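Local atomic coordinates of oxidoreductase (Methanosarcina mazei, PDB entry 3KA7), a protein that binds flavin-adenine dinucleotide and is probably an oxidoreductase of the flavin-containing amine oxidoreductase family. Residues T40-K45 / L366-H371; G189-E192 / G197-D200; A280-C285 / S344-G349; N311-T314 / E319-P322. All coordinates share one frame; numbering follows the deposited sequence.

Contact 1 (T40-K45 / L366-H371); sequences TNLSYK and LIQSYH. With FAD (flavin-adenine dinucleotide), chain B.
Leu366 lies over the ring of Tyr44, its CD2 4.3 Å from the ring centroid and only 4° off the ring normal, a CH-pi contact over the middle of the face. The other methyl, CD1, lies over the same face at the phenol end, 3.8 Å from Tyr44 OH. With CG anti to the backbone N (chi1 -167°), the Tyr44 ring is turned toward strand 362-370, and its opposite face carries Lys45 CG nearer the rim, so aliphatic groups lie on both faces. Towards Leu42 the packing is thinner: Leu42 and Leu366 meet tip to tip, CD2 to CD2 at 4.2 Å. Side chains alone pack the two-stranded sheet 41-44/47-50 against 362-370, an outermost strand of the mixed sheet: the segment axes stay 11.4 Å apart, and every residue touching across them remains partly exposed. Further along strand 362-370 the surroundings become buried. There Tyr370, part of the FAD pocket, turns one face to the dimethylbenzene edge of the flavin, with C8M 3.4 Å above the ring plane and C7M 3.5 Å from Tyr370 CD2. A serine in place of Tyr370 is likely to leave the two flavin methyls without the aromatic face that covers them. Across the strands the contact is mainly apolar, with no hydrogen bond, while Tyr370 of strand 362-370 gives the hydrophobic edge of the flavin an aromatic surface.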
loop_
_atom_site.group_PDB
_atom_site.type_symbol
_atom_site.label_atom_id
_atom_site.label_comp_id
_atom_site.label_asym_id
_atom_site.label_seq_id
_atom_site.Cartn_x
_atom_site.Cartn_y
_atom_site.Cartn_z
ATOM N N THR A 40 -7.530 -7.369 3.762
ATOM C CA THR A 40 -8.791 -8.103 3.743
ATOM C C THR A 40 -9.864 -7.312 4.489
ATOM O O THR A 40 -9.616 -6.197 4.939
ATOM C CB THR A 40 -8.638 -9.513 4.309
ATOM O OG1 THR A 40 -9.805 -10.293 3.981
ATOM C CG2 THR A 40 -8.443 -9.447 5.801
ATOM N N ASN A 41 -11.061 -7.872 4.598
ATOM C CA ASN A 41 -12.176 -7.101 5.154
ATOM C C ASN A 41 -12.325 -7.333 6.649
ATOM O O ASN A 41 -11.924 -8.373 7.166
ATOM C CB ASN A 41 -13.494 -7.455 4.453
ATOM C CG ASN A 41 -13.540 -6.992 3.008
ATOM O OD1 ASN A 41 -12.511 -6.666 2.406
ATOM N ND2 ASN A 41 -14.740 -6.970 2.439
ATOM N N LEU A 42 -12.903 -6.358 7.336
ATOM C CA LEU A 42 -13.252 -6.503 8.736
ATOM C C LEU A 42 -14.703 -6.083 8.873
ATOM O O LEU A 42 -15.040 -4.938 8.584
ATOM C CB LEU A 42 -12.371 -5.617 9.611
ATOM C CG LEU A 42 -13.015 -5.206 10.937
ATOM C CD1 LEU A 42 -13.130 -6.408 11.850
ATOM C CD2 LEU A 42 -12.219 -4.097 11.608
ATOM N N SER A 43 -15.561 -7.023 9.262
ATOM C CA SER A 43 -16.978 -6.723 9.472
ATOM C C SER A 43 -17.122 -5.897 10.750
ATOM O O SER A 43 -16.716 -6.335 11.826
ATOM C CB SER A 43 -17.796 -8.016 9.585
ATOM O OG SER A 43 -17.697 -8.805 8.409
ATOM N N TYR A 44 -17.688 -4.700 10.636
ATOM C CA TYR A 44 -17.804 -3.796 11.777
ATOM C C TYR A 44 -19.088 -2.976 11.696
ATOM O O TYR A 44 -19.229 -2.107 10.839
ATOM C CB TYR A 44 -16.595 -2.863 11.867
ATOM C CG TYR A 44 -16.485 -2.128 13.183
ATOM C CD1 TYR A 44 -15.927 -2.746 14.304
ATOM C CD2 TYR A 44 -16.921 -0.813 13.306
ATOM C CE1 TYR A 44 -15.819 -2.065 15.512
ATOM C CE2 TYR A 44 -16.814 -0.131 14.508
ATOM C CZ TYR A 44 -16.268 -0.765 15.606
ATOM O OH TYR A 44 -16.164 -0.089 16.800
ATOM N N LYS A 45 -20.022 -3.270 12.596
ATOM C CA LYS A 45 -21.286 -2.538 12.661
ATOM C C LYS A 45 -22.024 -2.431 11.322
ATOM O O LYS A 45 -22.593 -1.390 10.994
ATOM C CB LYS A 45 -21.063 -1.163 13.298
ATOM C CG LYS A 45 -20.609 -1.281 14.747
ATOM C CD LYS A 45 -20.529 0.055 15.449
ATOM C CE LYS A 45 -20.165 -0.157 16.920
ATOM N NZ LYS A 45 -19.898 1.118 17.619
ATOM N N LEU A 366 -14.693 4.134 13.206
ATOM C CA LEU A 366 -13.550 3.446 13.801
ATOM C C LEU A 366 -12.286 4.176 13.382
ATOM O O LEU A 366 -12.184 4.637 12.245
ATOM C CB LEU A 366 -13.487 1.992 13.331
ATOM C CG LEU A 366 -12.458 1.079 14.014
ATOM C CD1 LEU A 366 -12.766 0.936 15.503
ATOM C CD2 LEU A 366 -12.394 -0.283 13.333
ATOM N N ILE A 367 -11.330 4.283 14.300
ATOM C CA ILE A 367 -10.023 4.844 13.973
ATOM C C ILE A 367 -9.010 3.733 14.179
ATOM O O ILE A 367 -9.027 3.065 15.215
ATOM C CB ILE A 367 -9.713 6.034 14.891
ATOM C CG1 ILE A 367 -10.793 7.109 14.724
ATOM C CG2 ILE A 367 -8.293 6.608 14.633
ATOM C CD1 ILE A 367 -10.648 8.255 15.716
ATOM N N GLN A 368 -8.171 3.495 13.172
ATOM C CA GLN A 368 -7.173 2.423 13.219
ATOM C C GLN A 368 -5.781 2.984 12.931
ATOM O O GLN A 368 -5.597 3.680 11.934
ATOM C CB GLN A 368 -7.533 1.351 12.180
ATOM C CG GLN A 368 -8.938 0.723 12.406
ATOM C CD GLN A 368 -9.474 -0.043 11.202
ATOM O OE1 GLN A 368 -9.468 -1.278 11.183
ATOM N NE2 GLN A 368 -9.944 0.683 10.196
ATOM N N SER A 369 -4.811 2.685 13.803
ATOM C CA SER A 369 -3.452 3.206 13.641
ATOM C C SER A 369 -2.492 2.099 13.217
ATOM O O SER A 369 -2.615 0.952 13.674
ATOM C CB SER A 369 -2.941 3.840 14.933
ATOM O OG SER A 369 -3.747 4.947 15.320
ATOM N N TYR A 370 -1.540 2.445 12.357
ATOM C CA TYR A 370 -0.614 1.460 11.801
ATOM C C TYR A 370 0.818 1.943 11.884
ATOM O O TYR A 370 1.138 3.061 11.492
ATOM C CB TYR A 370 -0.959 1.183 10.335
ATOM C CG TYR A 370 -2.347 0.626 10.179
ATOM C CD1 TYR A 370 -2.554 -0.746 10.079
ATOM C CD2 TYR A 370 -3.448 1.461 10.141
ATOM C CE1 TYR A 370 -3.835 -1.279 9.961
ATOM C CE2 TYR A 370 -4.733 0.942 10.016
ATOM C CZ TYR A 370 -4.914 -0.425 9.920
ATOM O OH TYR A 370 -6.180 -0.936 9.792
ATOM N N HIS A 371 1.687 1.095 12.388
ATOM C CA HIS A 371 3.061 1.492 12.548
ATOM C C HIS A 371 3.844 0.262 12.950
ATOM O O HIS A 371 3.259 -0.786 13.250
ATOM C CB HIS A 371 3.174 2.576 13.632
ATOM C CG HIS A 371 2.653 2.155 14.972
ATOM N ND1 HIS A 371 1.338 2.326 15.350
ATOM C CD2 HIS A 371 3.281 1.597 16.036
ATOM C CE1 HIS A 371 1.171 1.861 16.577
ATOM N NE2 HIS A 371 2.334 1.416 17.017
HETATM P PA FAD B . 0.930 -8.732 5.186
HETATM O O1A FAD B . 1.994 -8.065 6.017
HETATM O O2A FAD B . -0.385 -8.000 5.059
HETATM O O5B FAD B . 0.650 -10.200 5.770
HETATM C C5B FAD B . 1.654 -10.864 6.527
HETATM C C4B FAD B . 0.937 -12.082 7.119
HETATM O O4B FAD B . 1.834 -12.912 7.829
HETATM C C3B FAD B . -0.157 -11.647 8.097
HETATM O O3B FAD B . -1.405 -12.212 7.725
HETATM C C2B FAD B . 0.325 -12.187 9.445
HETATM O O2B FAD B . -0.734 -12.574 10.301
HETATM C C1B FAD B . 1.209 -13.358 9.030
HETATM N N9A FAD B . 2.277 -13.700 9.978
HETATM C C8A FAD B . 3.124 -12.870 10.684
HETATM N N7A FAD B . 3.994 -13.652 11.386
HETATM C C5A FAD B . 3.695 -14.953 11.121
HETATM C C6A FAD B . 4.227 -16.152 11.570
HETATM N N6A FAD B . 5.316 -16.156 12.332
HETATM N N1A FAD B . 3.692 -17.338 11.110
HETATM C C2A FAD B . 2.634 -17.349 10.225
HETATM N N3A FAD B . 2.100 -16.156 9.783
HETATM C C4A FAD B . 2.630 -14.990 10.238
HETATM N N1 FAD B . -2.282 -0.772 -0.404
HETATM C C2 FAD B . -2.919 -0.520 -1.607
HETATM O O2 FAD B . -2.508 -1.056 -2.645
HETATM N N3 FAD B . -3.996 0.353 -1.635
HETATM C C4 FAD B . -4.436 0.972 -0.478
HETATM O O4 FAD B . -5.392 1.748 -0.496
HETATM C C4X FAD B . -3.795 0.726 0.727
HETATM N N5 FAD B . -4.219 1.359 1.887
HETATM C C5X FAD B . -3.577 1.089 3.083
HETATM C C6 FAD B . -4.001 1.704 4.261
HETATM C C7 FAD B . -3.372 1.421 5.467
HETATM C C7M FAD B . -3.851 2.104 6.724
HETATM C C8 FAD B . -2.313 0.523 5.483
HETATM C C8M FAD B . -1.602 0.196 6.764
HETATM C C9 FAD B . -1.878 -0.086 4.309
HETATM C C9A FAD B . -2.516 0.191 3.104
HETATM N N10 FAD B . -2.084 -0.415 1.931
HETATM C C10 FAD B . -2.722 -0.157 0.749
HETATM C "C1'" FAD B . -0.888 -1.308 1.911
HETATM C "C2'" FAD B . -1.360 -2.767 1.921
HETATM O "O2'" FAD B . -2.378 -2.930 2.905
HETATM C "C3'" FAD B . -0.169 -3.673 2.222
HETATM O "O3'" FAD B . 0.934 -3.277 1.416
HETATM C "C4'" FAD B . -0.401 -5.163 1.987
HETATM O "O4'" FAD B . -1.605 -5.615 2.572
HETATM C "C5'" FAD B . 0.757 -5.895 2.655
HETATM O "O5'" FAD B . 0.730 -7.225 2.198
HETATM P P FAD B . 1.947 -8.199 2.501
HETATM O O1P FAD B . 2.131 -9.125 1.323
HETATM O O2P FAD B . 3.193 -7.447 2.922
HETATM O O3P FAD B . 1.488 -9.133 3.728
#

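Contact 2 (G189-E192 / G197-D200); sequences GIPE and GIID
Pro191 and Ile198 make the apolar part of this contact, the isoleucine reaching from the first turn of helix 195-208 to the proline ring at the end of strand 189-191. From CB, the Ile198 side chain divides. CG2 takes the branch anti to the backbone N and has no partner on the strand, whereas CG1 lies anti to the carbonyl carbon (chi1 -69°) and approaches Pro191 CB at 3.9 Å. The chain then runs on extended (chi2 167°), which carries CD1 to the proline: it sits 3.7 Å from Pro191 CB and 3.9 Å from Pro191 CG, touching two neighbouring ring carbons while the two side chains cross at a slant. The rest is backbone. Gly197 CA points a hydrogen at the carbonyl of Glu192, with CA 3.5 Å from Glu192 O and an angle of 163° at the hydrogen, a nearly straight CA-H...O contact. The direction a CB would take from Gly197 is filled by that same Glu192 O. The carboxylate of Glu192 leads away from the helix, towards a weak hydrogen bond with Asn77. Strand 189-191 pairs antiparallel with strand 78-80. Ile198 also packs on Leu10 of helix 10-21 and on Phe39 and Leu57 in loops, and Ile199 packs on Leu13, so helix 195-208 touches both the small sheet and helix 10-21.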
loop_
_atom_site.group_PDB
_atom_site.type_symbol
_atom_site.label_atom_id
_atom_site.label_comp_id
_atom_site.label_asym_id
_atom_site.label_seq_id
_atom_site.Cartn_x
_atom_site.Cartn_y
_atom_site.Cartn_z
ATOM N N GLY A 189 -8.549 1.911 -8.978
ATOM C CA GLY A 189 -9.764 1.143 -9.168
ATOM C C GLY A 189 -10.168 0.452 -7.882
ATOM O O GLY A 189 -9.402 0.426 -6.924
ATOM N N ILE A 190 -11.365 -0.127 -7.871
ATOM C CA ILE A 190 -11.903 -0.764 -6.667
ATOM C C ILE A 190 -12.381 -2.186 -6.963
ATOM O O ILE A 190 -13.214 -2.399 -7.852
ATOM C CB ILE A 190 -13.094 0.042 -6.086
ATOM C CG1 ILE A 190 -12.643 1.431 -5.614
ATOM C CG2 ILE A 190 -13.774 -0.729 -4.940
ATOM C CD1 ILE A 190 -13.813 2.416 -5.511
ATOM N N PRO A 191 -11.856 -3.174 -6.222
ATOM C CA PRO A 191 -12.316 -4.546 -6.420
ATOM C C PRO A 191 -13.727 -4.764 -5.849
ATOM O O PRO A 191 -14.032 -4.313 -4.745
ATOM C CB PRO A 191 -11.298 -5.372 -5.619
ATOM C CG PRO A 191 -10.860 -4.445 -4.526
ATOM C CD PRO A 191 -10.862 -3.066 -5.139
ATOM N N GLU A 192 -14.574 -5.478 -6.585
ATOM C CA GLU A 192 -15.860 -5.893 -6.038
ATOM C C GLU A 192 -15.625 -6.733 -4.782
ATOM O O GLU A 192 -14.802 -7.645 -4.793
ATOM C CB GLU A 192 -16.634 -6.716 -7.074
ATOM C CG GLU A 192 -18.095 -6.925 -6.719
ATOM C CD GLU A 192 -18.847 -7.731 -7.764
ATOM O OE1 GLU A 192 -18.583 -7.552 -8.974
ATOM O OE2 GLU A 192 -19.711 -8.544 -7.366
ATOM N N GLY A 197 -12.464 -9.440 -1.780
ATOM C CA GLY A 197 -12.793 -9.985 -3.099
ATOM C C GLY A 197 -11.564 -10.580 -3.757
ATOM O O GLY A 197 -11.626 -11.648 -4.386
ATOM N N ILE A 198 -10.436 -9.887 -3.613
ATOM C CA ILE A 198 -9.183 -10.334 -4.198
ATOM C C ILE A 198 -8.631 -11.539 -3.437
ATOM O O ILE A 198 -8.168 -12.516 -4.044
ATOM C CB ILE A 198 -8.155 -9.166 -4.244
ATOM C CG1 ILE A 198 -8.615 -8.123 -5.277
ATOM C CG2 ILE A 198 -6.741 -9.679 -4.558
ATOM C CD1 ILE A 198 -7.887 -6.802 -5.194
ATOM N N ILE A 199 -8.690 -11.464 -2.109
ATOM C CA ILE A 199 -8.253 -12.550 -1.235
ATOM C C ILE A 199 -9.029 -13.830 -1.558
ATOM O O ILE A 199 -8.434 -14.888 -1.766
ATOM C CB ILE A 199 -8.418 -12.171 0.266
ATOM C CG1 ILE A 199 -7.615 -10.898 0.584
ATOM C CG2 ILE A 199 -7.930 -13.311 1.183
ATOM C CD1 ILE A 199 -6.134 -11.045 0.287
ATOM N N ASP A 200 -10.355 -13.721 -1.625
ATOM C CA ASP A 200 -11.199 -14.883 -1.930
ATOM C C ASP A 200 -10.845 -15.495 -3.296
ATOM O O ASP A 200 -10.756 -16.724 -3.445
ATOM C CB ASP A 200 -12.671 -14.469 -1.938
ATOM C CG ASP A 200 -13.243 -14.284 -0.547
ATOM O OD1 ASP A 200 -12.556 -14.602 0.440
ATOM O OD2 ASP A 200 -14.407 -13.834 -0.447
#

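Contact 3 (A280-C285 / S344-G349); sequences AGIKIC and SEIEMG
Strand 280-285 and helix 344-349 pass each other with their axes 9.9 Å apart and their N-to-C directions at 46°. The backbones come nearest at Ile282 and Ile346, whose CA atoms are 7.4 Å apart. Alternation along the strand turns Ile282 and Ile284 to the helix. Ile282 sends CG1 anti to the carbonyl carbon (chi1 -67°), and from there CD1 enters between two successive helix residues, 3.8 Å from Glu345 CB and 3.9 Å from Ile346 CG1, crossing both side chains at about a right angle. Two residues along the strand, Ile284 CD1 reaches the next turn of the helix and lies 4.2 Å from Gly349 C. Space there is limited, since a CB on that glycine would come within 3.2 Å of Ile284 CD1. Glu345 lends only its aliphatic root to the interface: the chain bends at chi2, and its carboxylate makes a salt bridge with Arg306. Helix 342-356 follows strand 326-334 and precedes strand 362-370, packing on a face of the mixed sheet to which both belong; Ile367 of strand 362-370 touches both Ile282 and Ile346. With no hydrogen bond between the two segments, the helix is held here by packing of two isoleucines from the strand against Ile346, the CB of Glu345 and the Gly349 backbone, while the one charged side chain in the interface has its acidic end matched by an arginine.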
loop_
_atom_site.group_PDB
_atom_site.type_symbol
_atom_site.label_atom_id
_atom_site.label_comp_id
_atom_site.label_asym_id
_atom_site.label_seq_id
_atom_site.Cartn_x
_atom_site.Cartn_y
_atom_site.Cartn_z
ATOM N N ALA A 280 4.200 4.742 8.663
ATOM C CA ALA A 280 3.083 4.727 9.618
ATOM C C ALA A 280 1.954 5.643 9.165
ATOM O O ALA A 280 2.160 6.588 8.390
ATOM C CB ALA A 280 3.569 5.158 11.002
ATOM N N GLY A 281 0.753 5.376 9.653
ATOM C CA GLY A 281 -0.380 6.220 9.288
ATOM C C GLY A 281 -1.574 5.920 10.167
ATOM O O GLY A 281 -1.608 4.917 10.882
ATOM N N ILE A 282 -2.558 6.804 10.103
ATOM C CA ILE A 282 -3.814 6.608 10.808
ATOM C C ILE A 282 -4.970 6.686 9.819
ATOM O O ILE A 282 -5.017 7.583 8.992
ATOM C CB ILE A 282 -4.020 7.664 11.883
ATOM C CG1 ILE A 282 -2.996 7.496 13.002
ATOM C CG2 ILE A 282 -5.448 7.582 12.425
ATOM C CD1 ILE A 282 -2.771 8.789 13.768
ATOM N N LYS A 283 -5.880 5.722 9.921
ATOM C CA LYS A 283 -7.056 5.623 9.070
ATOM C C LYS A 283 -8.293 5.945 9.914
ATOM O O LYS A 283 -8.498 5.340 10.968
ATOM C CB LYS A 283 -7.158 4.194 8.520
ATOM C CG LYS A 283 -8.460 3.894 7.785
ATOM C CD LYS A 283 -8.459 2.511 7.120
ATOM C CE LYS A 283 -7.889 1.432 8.026
ATOM N NZ LYS A 283 -8.148 0.083 7.440
ATOM N N ILE A 284 -9.092 6.906 9.460
ATOM C CA ILE A 284 -10.339 7.250 10.130
ATOM C C ILE A 284 -11.489 6.836 9.228
ATOM O O ILE A 284 -11.607 7.345 8.113
ATOM C CB ILE A 284 -10.422 8.761 10.440
ATOM C CG1 ILE A 284 -9.261 9.176 11.355
ATOM C CG2 ILE A 284 -11.793 9.116 11.057
ATOM C CD1 ILE A 284 -9.205 10.676 11.616
ATOM N N CYS A 285 -12.325 5.917 9.702
ATOM C CA CYS A 285 -13.470 5.424 8.923
ATOM C C CYS A 285 -14.736 6.143 9.378
ATOM O O CYS A 285 -15.012 6.206 10.569
ATOM C CB CYS A 285 -13.644 3.920 9.131
ATOM S SG CYS A 285 -12.177 2.957 8.603
ATOM N N SER A 344 -2.580 12.725 20.063
ATOM C CA SER A 344 -2.666 14.087 19.548
ATOM C C SER A 344 -2.746 14.123 18.022
ATOM O O SER A 344 -3.392 15.001 17.451
ATOM C CB SER A 344 -1.521 14.958 20.065
ATOM O OG SER A 344 -0.274 14.420 19.710
ATOM N N GLU A 345 -2.096 13.164 17.367
ATOM C CA GLU A 345 -2.205 13.040 15.905
ATOM C C GLU A 345 -3.662 12.816 15.490
ATOM O O GLU A 345 -4.162 13.445 14.566
ATOM C CB GLU A 345 -1.315 11.907 15.387
ATOM C CG GLU A 345 0.179 12.140 15.631
ATOM C CD GLU A 345 0.757 13.239 14.752
ATOM O OE1 GLU A 345 0.753 13.080 13.515
ATOM O OE2 GLU A 345 1.233 14.264 15.298
ATOM N N ILE A 346 -4.330 11.912 16.190
ATOM C CA ILE A 346 -5.730 11.620 15.932
ATOM C C ILE A 346 -6.591 12.864 16.147
ATOM O O ILE A 346 -7.468 13.188 15.333
ATOM C CB ILE A 346 -6.223 10.466 16.830
ATOM C CG1 ILE A 346 -5.562 9.161 16.402
ATOM C CG2 ILE A 346 -7.733 10.340 16.754
ATOM C CD1 ILE A 346 -5.704 8.043 17.418
ATOM N N GLU A 347 -6.325 13.582 17.234
ATOM C CA GLU A 347 -7.068 14.804 17.524
ATOM C C GLU A 347 -6.997 15.762 16.339
ATOM O O GLU A 347 -7.987 16.393 15.980
ATOM C CB GLU A 347 -6.507 15.508 18.762
ATOM C CG GLU A 347 -6.681 14.765 20.078
ATOM C CD GLU A 347 -5.838 15.377 21.205
ATOM O OE1 GLU A 347 -5.673 16.618 21.229
ATOM O OE2 GLU A 347 -5.333 14.620 22.065
HETATM N N MSE A 348 -5.816 15.882 15.743
HETATM C CA MSE A 348 -5.642 16.810 14.638
HETATM C C MSE A 348 -6.431 16.368 13.417
HETATM O O MSE A 348 -7.003 17.200 12.704
HETATM C CB MSE A 348 -4.163 16.949 14.300
HETATM C CG MSE A 348 -3.431 17.838 15.263
HETATM SE SE MSE A 348 -1.545 17.776 14.824
HETATM C CE MSE A 348 -0.896 16.822 16.387
ATOM N N GLY A 349 -6.462 15.060 13.173
ATOM C CA GLY A 349 -7.231 14.517 12.057
ATOM C C GLY A 349 -8.716 14.804 12.234
ATOM O O GLY A 349 -9.422 15.160 11.287
#

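Contact 4 (N311-T314 / E319-P322); sequences NEVT and ELAP
Val313 CG2 and Leu320 CD1 meet at 3.7 Å, the two side chains slanting across each other. A step along, Thr314 applies its methyl rather than its hydroxyl: CG2 lies 3.7 Å from Ala321 CB and 4.0 Å from Leu320 CB, bridging two successive residues. The torsion explains this division of labour, since at chi1 42° the methyl is anti to the carbonyl carbon and OG1 falls between the backbone N and the carbonyl carbon. OG1 is hydrogen-bonded to His326 ND1 and to the backbone N of Leu327, which ties Thr314 to the start of strand 326-334. Both segments belong to the connection between strands 307-311 and 326-334, antiparallel neighbours in the mixed sheet; 3-10 conformation begins at Val313 in the first and ends at Leu320 in the second, and the CA atoms of Thr314 and Leu320 are 6.0 Å apart. Outside this apolar layer, Glu312 ties the start of the connection to its surroundings by several hydrogen bonds: OE2 to Thr328 OG1 and to the backbone N atoms of Leu292 and Val293, OE1 to Gln315 NE2 and Gly294 N. From the second segment, Leu320 packs on Gln48 and Ala321 on Phe47, both of strand 47-50.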
loop_
_atom_site.group_PDB
_atom_site.type_symbol
_atom_site.label_atom_id
_atom_site.label_comp_id
_atom_site.label_asym_id
_atom_site.label_seq_id
_atom_site.Cartn_x
_atom_site.Cartn_y
_atom_site.Cartn_z
ATOM N N ASN A 311 -11.262 8.423 0.542
ATOM C CA ASN A 311 -12.038 7.765 -0.513
ATOM C C ASN A 311 -13.399 7.313 -0.012
ATOM O O ASN A 311 -13.717 7.484 1.161
ATOM C CB ASN A 311 -11.268 6.634 -1.235
ATOM C CG ASN A 311 -11.103 5.356 -0.409
ATOM O OD1 ASN A 311 -11.593 5.232 0.717
ATOM N ND2 ASN A 311 -10.400 4.378 -0.997
ATOM N N GLU A 312 -14.215 6.795 -0.926
ATOM C CA GLU A 312 -15.597 6.451 -0.621
ATOM C C GLU A 312 -15.959 5.271 -1.503
ATOM O O GLU A 312 -16.630 5.427 -2.529
ATOM C CB GLU A 312 -16.491 7.643 -0.963
ATOM C CG GLU A 312 -17.856 7.611 -0.331
ATOM C CD GLU A 312 -18.473 8.991 -0.289
ATOM O OE1 GLU A 312 -19.096 9.405 -1.298
ATOM O OE2 GLU A 312 -18.307 9.673 0.749
ATOM N N VAL A 313 -15.496 4.087 -1.132
ATOM C CA VAL A 313 -15.571 2.961 -2.050
ATOM C C VAL A 313 -16.988 2.430 -2.249
ATOM O O VAL A 313 -17.247 1.636 -3.161
ATOM C CB VAL A 313 -14.621 1.821 -1.642
ATOM C CG1 VAL A 313 -13.159 2.327 -1.671
ATOM C CG2 VAL A 313 -14.995 1.272 -0.274
ATOM N N THR A 314 -17.897 2.857 -1.386
ATOM C CA THR A 314 -19.296 2.459 -1.540
ATOM C C THR A 314 -19.905 3.130 -2.778
ATOM O O THR A 314 -20.999 2.760 -3.233
ATOM C CB THR A 314 -20.120 2.769 -0.275
ATOM O OG1 THR A 314 -19.745 4.060 0.240
ATOM C CG2 THR A 314 -19.839 1.725 0.790
ATOM N N GLU A 319 -22.491 -2.626 -1.361
ATOM C CA GLU A 319 -22.658 -3.727 -0.401
ATOM C C GLU A 319 -21.677 -3.641 0.767
ATOM O O GLU A 319 -21.774 -4.408 1.727
ATOM C CB GLU A 319 -22.524 -5.102 -1.079
ATOM C CG GLU A 319 -23.445 -5.335 -2.281
ATOM C CD GLU A 319 -24.917 -5.337 -1.921
ATOM O OE1 GLU A 319 -25.279 -5.868 -0.846
ATOM O OE2 GLU A 319 -25.721 -4.813 -2.724
ATOM N N LEU A 320 -20.719 -2.722 0.680
ATOM C CA LEU A 320 -19.726 -2.577 1.747
ATOM C C LEU A 320 -20.234 -1.738 2.927
ATOM O O LEU A 320 -19.514 -1.519 3.894
ATOM C CB LEU A 320 -18.426 -1.986 1.195
ATOM C CG LEU A 320 -17.785 -2.823 0.084
ATOM C CD1 LEU A 320 -16.525 -2.141 -0.429
ATOM C CD2 LEU A 320 -17.473 -4.220 0.585
ATOM N N ALA A 321 -21.480 -1.274 2.842
ATOM C CA ALA A 321 -22.117 -0.528 3.910
ATOM C C ALA A 321 -23.604 -0.872 3.961
ATOM O O ALA A 321 -24.156 -1.376 2.974
ATOM C CB ALA A 321 -21.944 0.968 3.698
ATOM N N PRO A 322 -24.254 -0.587 5.101
ATOM C CA PRO A 322 -25.709 -0.740 5.197
ATOM C C PRO A 322 -26.428 0.198 4.238
ATOM O O PRO A 322 -25.863 1.206 3.811
ATOM C CB PRO A 322 -26.027 -0.283 6.625
ATOM C CG PRO A 322 -24.732 -0.361 7.377
ATOM C CD PRO A 322 -23.649 -0.130 6.366
#

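Contacts 3 and 4 are buried, contact 2 is partly so, and contact 1 lies at the surface, although Tyr370 at its far end is buried against FAD. Contacts 1 and 3 share one sheet: strands 362-370 and 280-288 are neighbours in it, joined by backbone hydrogen bonds such as Leu366 O to Cys285 N at 2.8 Å. Contacts 2 and 4 are short-range, each closing a local turn of chain, and they touch through Ile190 and Val313. None has a hydrogen bond across its segments. Their apolar chemistry differs in detail: an aromatic face in contact 1, a proline ring and a glycine CA-H in contact 2, aliphatic chains in contacts 3 and 4, with a helix glycine's backbone in contact 3.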